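Local structure of flavodoxin (Aquifex aeolicus, 2ARK) at the interface of chains A and B and the interface of chains A and C. The protein probably serves as a low-potential electron donor to redox enzymes, carrying the electrons on a bound FMN cofactor. Residues are numbered along the deposited sequence; one frame, centred on the assembly and turned at random. Chains: chain A/B/C, Flavodoxin.

Contact 1: the interface of chains A and B. Residues chain A 87-88, 119-121; chain B 90, 123, 164, 168.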
loop_
_atom_site.group_PDB
_atom_site.type_symbol
_atom_site.label_atom_id
_atom_site.label_comp_id
_atom_site.label_asym_id
_atom_site.label_seq_id
_atom_site.Cartn_x
_atom_site.Cartn_y
_atom_site.Cartn_z
ATOM N N ASP A 87 10.190 11.148 16.891
ATOM C CA ASP A 87 10.741 10.064 16.075
ATOM C C ASP A 87 11.301 8.938 16.917
ATOM O O ASP A 87 11.824 9.177 17.999
ATOM C CB ASP A 87 11.866 10.580 15.191
ATOM C CG ASP A 87 11.411 11.638 14.188
ATOM O OD1 ASP A 87 10.860 12.680 14.606
ATOM O OD2 ASP A 87 11.635 11.427 12.979
ATOM N N GLY A 88 11.194 7.708 16.412
ATOM C CA GLY A 88 11.833 6.565 17.064
ATOM C C GLY A 88 11.012 5.885 18.149
ATOM O O GLY A 88 11.534 5.047 18.884
ATOM N N GLY A 119 7.853 9.192 11.931
ATOM C CA GLY A 119 9.199 8.779 12.130
ATOM C C GLY A 119 9.334 7.626 13.098
ATOM O O GLY A 119 10.444 7.357 13.590
ATOM N N PHE A 120 8.218 6.945 13.379
ATOM C CA PHE A 120 8.226 5.750 14.228
ATOM C C PHE A 120 8.854 4.556 13.503
ATOM O O PHE A 120 8.856 4.483 12.273
ATOM C CB PHE A 120 6.803 5.370 14.664
ATOM C CG PHE A 120 6.089 6.427 15.471
ATOM C CD1 PHE A 120 6.764 7.546 15.971
ATOM C CD2 PHE A 120 4.743 6.263 15.775
ATOM C CE1 PHE A 120 6.115 8.489 16.742
ATOM C CE2 PHE A 120 4.054 7.188 16.557
ATOM C CZ PHE A 120 4.738 8.322 17.043
ATOM N N LEU A 121 9.400 3.636 14.289
ATOM C CA LEU A 121 9.856 2.335 13.805
ATOM C C LEU A 121 8.645 1.407 13.938
ATOM O O LEU A 121 8.140 1.212 15.063
ATOM C CB LEU A 121 10.995 1.800 14.674
ATOM C CG LEU A 121 12.477 2.210 14.674
ATOM C CD1 LEU A 121 13.214 1.494 13.568
ATOM C CD2 LEU A 121 12.744 3.733 14.608
ATOM N N ILE B 90 16.693 -3.712 11.975
ATOM C CA ILE B 90 16.103 -2.409 11.639
ATOM C C ILE B 90 16.321 -2.169 10.142
ATOM O O ILE B 90 17.386 -2.495 9.608
ATOM C CB ILE B 90 16.688 -1.245 12.505
ATOM C CG1 ILE B 90 16.501 -1.544 14.003
ATOM C CG2 ILE B 90 16.016 0.082 12.109
ATOM C CD1 ILE B 90 17.337 -0.704 14.929
ATOM N N PHE B 123 11.280 1.864 9.110
ATOM C CA PHE B 123 11.005 3.284 9.301
ATOM C C PHE B 123 11.221 4.084 8.009
ATOM O O PHE B 123 11.876 3.599 7.065
ATOM C CB PHE B 123 11.910 3.844 10.409
ATOM C CG PHE B 123 13.346 3.878 10.011
ATOM C CD1 PHE B 123 14.129 2.728 10.105
ATOM C CD2 PHE B 123 13.913 5.047 9.492
ATOM C CE1 PHE B 123 15.445 2.728 9.687
ATOM C CE2 PHE B 123 15.224 5.067 9.099
ATOM C CZ PHE B 123 16.003 3.894 9.182
ATOM N N TRP B 164 19.541 5.060 14.518
ATOM C CA TRP B 164 18.603 4.110 15.118
ATOM C C TRP B 164 19.299 2.831 15.604
ATOM O O TRP B 164 18.958 2.285 16.654
ATOM C CB TRP B 164 17.507 3.735 14.110
ATOM C CG TRP B 164 16.457 4.754 13.836
ATOM C CD1 TRP B 164 15.657 4.768 12.755
ATOM C CD2 TRP B 164 16.044 5.880 14.654
ATOM N NE1 TRP B 164 14.766 5.796 12.827
ATOM C CE2 TRP B 164 14.980 6.514 13.968
ATOM C CE3 TRP B 164 16.486 6.430 15.867
ATOM C CZ2 TRP B 164 14.326 7.663 14.449
ATOM C CZ3 TRP B 164 15.828 7.586 16.354
ATOM C CH2 TRP B 164 14.766 8.191 15.632
ATOM N N PHE B 168 19.143 2.116 19.574
ATOM C CA PHE B 168 18.352 0.927 19.920
ATOM C C PHE B 168 19.118 -0.375 20.034
ATOM O O PHE B 168 18.730 -1.225 20.817
ATOM C CB PHE B 168 17.184 0.737 18.930
ATOM C CG PHE B 168 16.238 1.893 18.906
ATOM C CD1 PHE B 168 16.087 2.646 17.759
ATOM C CD2 PHE B 168 15.543 2.262 20.070
ATOM C CE1 PHE B 168 15.206 3.738 17.730
ATOM C CE2 PHE B 168 14.688 3.350 20.072
ATOM C CZ PHE B 168 14.509 4.092 18.884
HETATM O O HOH W 1 12.455 7.263 11.646
#
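A:Leu121 drives its forked end into an aromatic corner of chain B, and each prong meets a different wall. CD2 sits over one face of the B:Trp164 indole, 3.5 Å from the centroid of its five-membered ring, a CH-pi contact suited to a methyl group. CD1 turns away from the indole toward B:Ile90 CG2 (3.5 Å), the side chains crossing at about a right angle, and toward the rim of B:Phe123. B:Phe123 runs alongside the leucine, and its CD1 is 3.8 Å from A:Leu121 CD1. With chi1 at 68°, its CG is wedged between backbone N and carbonyl carbon, which lays the ring face against B:Trp164 CD1. B:Phe168 closes another side, its CE1 4.0 Å from A:Leu121 CD2. The far rim of the indole reaches the glycine turn, where CH2 of B:Trp164 lies 3.6 Å from A:Gly88 CA; a residue without a side chain admits this broad ring. Water 1, in the indole plane, joins B:Trp164 NE1 (3.0 Å) to A:Gly119 O (2.8 Å). Replacing B:Trp164 by leucine would probably leave A:Leu121 CD2 without its aromatic face and the water without its indole partner. The patch forms a largely apolar part of the symmetric A-B interface, which may join subunits in solution too.

Contact 2: the interface of chains A and B. Residues chain A 83-84, 87, 117; chain B 126, 128, 136, 185-186.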
loop_
_atom_site.group_PDB
_atom_site.type_symbol
_atom_site.label_atom_id
_atom_site.label_comp_id
_atom_site.label_asym_id
_atom_site.label_seq_id
_atom_site.Cartn_x
_atom_site.Cartn_y
_atom_site.Cartn_z
ATOM N N TRP A 83 4.596 16.478 15.738
ATOM C CA TRP A 83 5.147 15.880 14.544
ATOM C C TRP A 83 6.548 16.437 14.375
ATOM O O TRP A 83 6.757 17.666 14.397
ATOM C CB TRP A 83 4.281 16.136 13.294
ATOM C CG TRP A 83 4.823 15.426 12.040
ATOM C CD1 TRP A 83 4.470 14.198 11.579
ATOM C CD2 TRP A 83 5.845 15.901 11.140
ATOM N NE1 TRP A 83 5.189 13.876 10.451
ATOM C CE2 TRP A 83 6.036 14.903 10.156
ATOM C CE3 TRP A 83 6.613 17.071 11.070
ATOM C CZ2 TRP A 83 6.946 15.039 9.106
ATOM C CZ3 TRP A 83 7.532 17.203 10.025
ATOM C CH2 TRP A 83 7.682 16.189 9.054
ATOM N N GLY A 84 7.507 15.519 14.233
ATOM C CA GLY A 84 8.880 15.898 13.971
ATOM C C GLY A 84 9.718 15.833 15.219
ATOM O O GLY A 84 10.919 15.857 15.127
ATOM N N ASP A 87 10.190 11.148 16.891
ATOM C CA ASP A 87 10.741 10.064 16.075
ATOM C C ASP A 87 11.301 8.938 16.917
ATOM O O ASP A 87 11.824 9.177 17.999
ATOM C CB ASP A 87 11.866 10.580 15.191
ATOM C CG ASP A 87 11.411 11.638 14.188
ATOM O OD1 ASP A 87 10.860 12.680 14.606
ATOM O OD2 ASP A 87 11.635 11.427 12.979
ATOM N N ASN A 117 4.904 7.995 9.196
ATOM C CA ASN A 117 5.001 9.392 8.854
ATOM C C ASN A 117 5.539 10.199 10.029
ATOM O O ASN A 117 6.203 11.206 9.832
ATOM C CB ASN A 117 3.638 9.906 8.408
ATOM C CG ASN A 117 3.732 11.147 7.587
ATOM O OD1 ASN A 117 3.779 12.252 8.127
ATOM N ND2 ASN A 117 3.724 10.985 6.261
ATOM N N THR B 126 11.395 11.819 8.737
ATOM C CA THR B 126 10.602 13.043 8.823
ATOM C C THR B 126 11.328 14.253 8.233
ATOM O O THR B 126 10.685 15.116 7.618
ATOM C CB THR B 126 10.240 13.377 10.282
ATOM O OG1 THR B 126 11.408 13.245 11.111
ATOM C CG2 THR B 126 9.152 12.474 10.788
ATOM N N TYR B 128 13.159 17.277 6.662
ATOM C CA TYR B 128 13.140 17.990 5.394
ATOM C C TYR B 128 14.542 18.468 5.082
ATOM O O TYR B 128 15.176 19.181 5.853
ATOM C CB TYR B 128 12.225 19.189 5.436
ATOM C CG TYR B 128 10.838 18.886 5.037
ATOM C CD1 TYR B 128 10.065 17.948 5.749
ATOM C CD2 TYR B 128 10.274 19.527 3.943
ATOM C CE1 TYR B 128 8.750 17.669 5.373
ATOM C CE2 TYR B 128 8.964 19.273 3.562
ATOM C CZ TYR B 128 8.209 18.350 4.274
ATOM O OH TYR B 128 6.923 18.124 3.873
ATOM N N HIS B 136 9.821 10.448 3.751
ATOM C CA HIS B 136 8.971 9.838 4.772
ATOM C C HIS B 136 8.871 8.306 4.727
ATOM O O HIS B 136 8.557 7.682 5.748
ATOM C CB HIS B 136 7.549 10.476 4.807
ATOM C CG HIS B 136 7.521 11.946 5.148
ATOM N ND1 HIS B 136 8.575 12.613 5.754
ATOM C CD2 HIS B 136 6.542 12.876 4.981
ATOM C CE1 HIS B 136 8.246 13.880 5.941
ATOM N NE2 HIS B 136 7.016 14.066 5.487
ATOM N N ARG B 185 17.273 19.504 11.183
ATOM C CA ARG B 185 16.601 18.413 10.522
ATOM C C ARG B 185 15.542 18.934 9.548
ATOM O O ARG B 185 15.028 18.180 8.715
ATOM C CB ARG B 185 15.988 17.483 11.563
ATOM C CG ARG B 185 16.998 16.595 12.318
ATOM C CD ARG B 185 16.294 15.771 13.409
ATOM N NE ARG B 185 15.078 15.150 12.881
ATOM C CZ ARG B 185 13.928 15.040 13.528
ATOM N NH1 ARG B 185 12.904 14.476 12.917
ATOM N NH2 ARG B 185 13.795 15.498 14.769
ATOM N N PHE B 186 15.229 20.227 9.640
ATOM C CA PHE B 186 14.163 20.834 8.829
ATOM C C PHE B 186 14.622 22.098 8.128
ATOM O O PHE B 186 14.720 23.157 8.740
ATOM C CB PHE B 186 12.859 21.043 9.655
ATOM C CG PHE B 186 12.323 19.760 10.216
ATOM C CD1 PHE B 186 12.693 19.333 11.500
ATOM C CD2 PHE B 186 11.538 18.918 9.428
ATOM C CE1 PHE B 186 12.257 18.101 11.996
ATOM C CE2 PHE B 186 11.095 17.675 9.922
ATOM C CZ PHE B 186 11.451 17.273 11.197
HETATM O O HOH W 2 8.694 9.952 8.117
#
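Chi1 of A:Trp83 is -176°, which carries its CG away from the backbone N and sends the indole across to chain B; chi1 of 46° at B:Thr126 turns OG1 toward A:Asp87 and leaves CG2 over one face of that indole. The threonine hydroxyl donates to A:Asp87 OD2 on the syn lone pair (2.6 Å), and its CG2 lies 3.8 Å from A:Trp83 CZ2. B:Arg185 NH1 donates to B:Thr126 OG1 in the guanidinium plane (2.6 Å), positioning the hydroxyl, and forms a salt bridge with A:Asp87 OD1 (3.2 Å), the hydrogen bond within it weak, the carboxylate and guanidinium planes almost at right angles. NH2 grips A:Gly84 O at 2.9 Å, nearly in line with the carbonyl bond. B:Phe186 lays CE1 over the centre of the guanidinium, likely steadying it.

Two rings flank the indole. B:Phe186 comes over the rim, on the side of the threonine methyl, its CE2 3.6 Å from A:Trp83 CZ3; the indole edge at CZ2 points onto the B:His136 ring near CE1 (3.6 Å), planes 70° apart. Rotation of the indole is checked by A:Asn117, whose O (2.9 Å) and OD1 share the NE1 N-H, both well out of the ring plane, on bent bonds. A tryptophan suits the place, broad enough to touch several residues yet offering an N-H. Charge pairing and aromatic packing would set the register of chains A and B, if this symmetric interface also forms in solution.

Contact 3: the interface of chains A and C. Residues chain A 75-76, 80, 83, 117-118; chain C 64-65.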
loop_
_atom_site.group_PDB
_atom_site.type_symbol
_atom_site.label_atom_id
_atom_site.label_comp_id
_atom_site.label_asym_id
_atom_site.label_seq_id
_atom_site.Cartn_x
_atom_site.Cartn_y
_atom_site.Cartn_z
ATOM N N PHE A 75 -4.450 11.644 14.953
ATOM C CA PHE A 75 -3.110 11.799 14.447
ATOM C C PHE A 75 -2.887 13.122 13.752
ATOM O O PHE A 75 -1.879 13.755 13.981
ATOM C CB PHE A 75 -2.707 10.590 13.583
ATOM C CG PHE A 75 -2.255 9.426 14.404
ATOM C CD1 PHE A 75 -3.179 8.638 15.070
ATOM C CD2 PHE A 75 -0.909 9.162 14.572
ATOM C CE1 PHE A 75 -2.768 7.584 15.885
ATOM C CE2 PHE A 75 -0.480 8.114 15.382
ATOM C CZ PHE A 75 -1.403 7.321 16.040
ATOM N N ASP A 76 -3.834 13.552 12.926
ATOM C CA ASP A 76 -3.653 14.761 12.138
ATOM C C ASP A 76 -3.675 15.945 13.047
ATOM O O ASP A 76 -2.845 16.823 12.893
ATOM C CB ASP A 76 -4.750 14.959 11.065
ATOM C CG ASP A 76 -4.618 14.004 9.882
ATOM O OD1 ASP A 76 -3.474 13.574 9.596
ATOM O OD2 ASP A 76 -5.664 13.704 9.232
ATOM N N GLY A 80 -0.523 16.416 15.722
ATOM C CA GLY A 80 0.087 17.281 14.717
ATOM C C GLY A 80 1.168 18.239 15.195
ATOM O O GLY A 80 2.093 18.542 14.438
ATOM N N TRP A 83 4.596 16.478 15.738
ATOM C CA TRP A 83 5.147 15.880 14.544
ATOM C C TRP A 83 6.548 16.437 14.375
ATOM O O TRP A 83 6.757 17.666 14.397
ATOM C CB TRP A 83 4.281 16.136 13.294
ATOM C CG TRP A 83 4.823 15.426 12.040
ATOM C CD1 TRP A 83 4.470 14.198 11.579
ATOM C CD2 TRP A 83 5.845 15.901 11.140
ATOM N NE1 TRP A 83 5.189 13.876 10.451
ATOM C CE2 TRP A 83 6.036 14.903 10.156
ATOM C CE3 TRP A 83 6.613 17.071 11.070
ATOM C CZ2 TRP A 83 6.946 15.039 9.106
ATOM C CZ3 TRP A 83 7.532 17.203 10.025
ATOM C CH2 TRP A 83 7.682 16.189 9.054
ATOM N N ASN A 117 4.904 7.995 9.196
ATOM C CA ASN A 117 5.001 9.392 8.854
ATOM C C ASN A 117 5.539 10.199 10.029
ATOM O O ASN A 117 6.203 11.206 9.832
ATOM C CB ASN A 117 3.638 9.906 8.408
ATOM C CG ASN A 117 3.732 11.147 7.587
ATOM O OD1 ASN A 117 3.779 12.252 8.127
ATOM N ND2 ASN A 117 3.724 10.985 6.261
ATOM N N PHE A 118 5.283 9.727 11.247
ATOM C CA PHE A 118 5.786 10.383 12.448
ATOM C C PHE A 118 7.205 9.948 12.811
ATOM O O PHE A 118 7.691 10.284 13.891
ATOM C CB PHE A 118 4.854 10.119 13.635
ATOM C CG PHE A 118 3.664 11.041 13.699
ATOM C CD1 PHE A 118 2.493 10.745 12.998
ATOM C CD2 PHE A 118 3.712 12.196 14.478
ATOM C CE1 PHE A 118 1.376 11.583 13.067
ATOM C CE2 PHE A 118 2.611 13.060 14.558
ATOM C CZ PHE A 118 1.428 12.736 13.848
HETATM N N MSE C 64 -0.420 12.962 6.831
HETATM C CA MSE C 64 0.280 11.791 7.357
HETATM C C MSE C 64 0.316 10.625 6.359
HETATM O O MSE C 64 0.167 9.479 6.765
HETATM C CB MSE C 64 -0.310 11.320 8.708
HETATM C CG MSE C 64 -0.470 12.402 9.784
HETATM SE SE MSE C 64 1.234 13.393 10.093
HETATM C CE MSE C 64 0.476 14.941 11.412
ATOM N N GLY C 65 0.512 10.932 5.068
ATOM C CA GLY C 65 0.546 9.949 3.962
ATOM C C GLY C 65 -0.796 9.378 3.505
ATOM O O GLY C 65 -0.831 8.437 2.704
#
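C:Met64 (phi 50°, psi 39°) takes up a left-handed helical backbone conformation, and C:Gly65 keeps to that same half of the map, a turn of the chain that leaves the methionine pointing at chain A. The residue is selenomethionine, with selenium in place of the natural sulfur. Its chain bends at chi2, -53°, then runs out straight, a flexible unbranched shape that can follow the uneven surface it meets. CG passes A:Asp76 OD1 at 3.2 Å, the two side chains sliding past each other in opposite directions. SE and CE lie over one face of A:Phe118, SE 3.5 Å from its CE1 and CE 3.4 Å from its CZ, sharing that face with A:Trp83 CD1, which is 3.7 Å from SE. The backbone O of A:Phe75 lies beside CE, and the edge of its ring meets A:Phe118 CE1. A:Asn117 crosses the methionine at about a right angle: its amide carbon CG rests 3.5 Å from C:Met64 CA, while OD1 turns to the selenium at 3.4 Å. A:Gly80 adds little bulk near CE, which leaves room for the methyl.

This two-fold symmetric contact of the deposited assembly may not persist in solution. The receiving surface combines helix 69-78, the 3-10 turn 79-81, the end of helix 104-117 and the loop residues A:Trp83 and A:Phe118. C:Met64 belongs to the loop joining strand 55-61 to helix 69-78, one of the loops that in flavodoxins border the flavin.

The three patches draw on two segments of chain A, 75-88 and 117-121: the centres of their C-alpha atoms lie about 11 Å apart for contacts 1 and 2, 9 Å for contacts 2 and 3, and 14 Å for contacts 1 and 3. A:Asp87 belongs to contacts 1 and 2, while A:Trp83 and A:Asn117 face chain B in contact 2 and chain C in contact 3. One tryptophan-asparagine pair therefore stands at the meeting of two symmetric interfaces, and a shift at one could be felt at the other. This would suit a four-chain assembly as deposited, although the structure alone does not show that it forms in the cell.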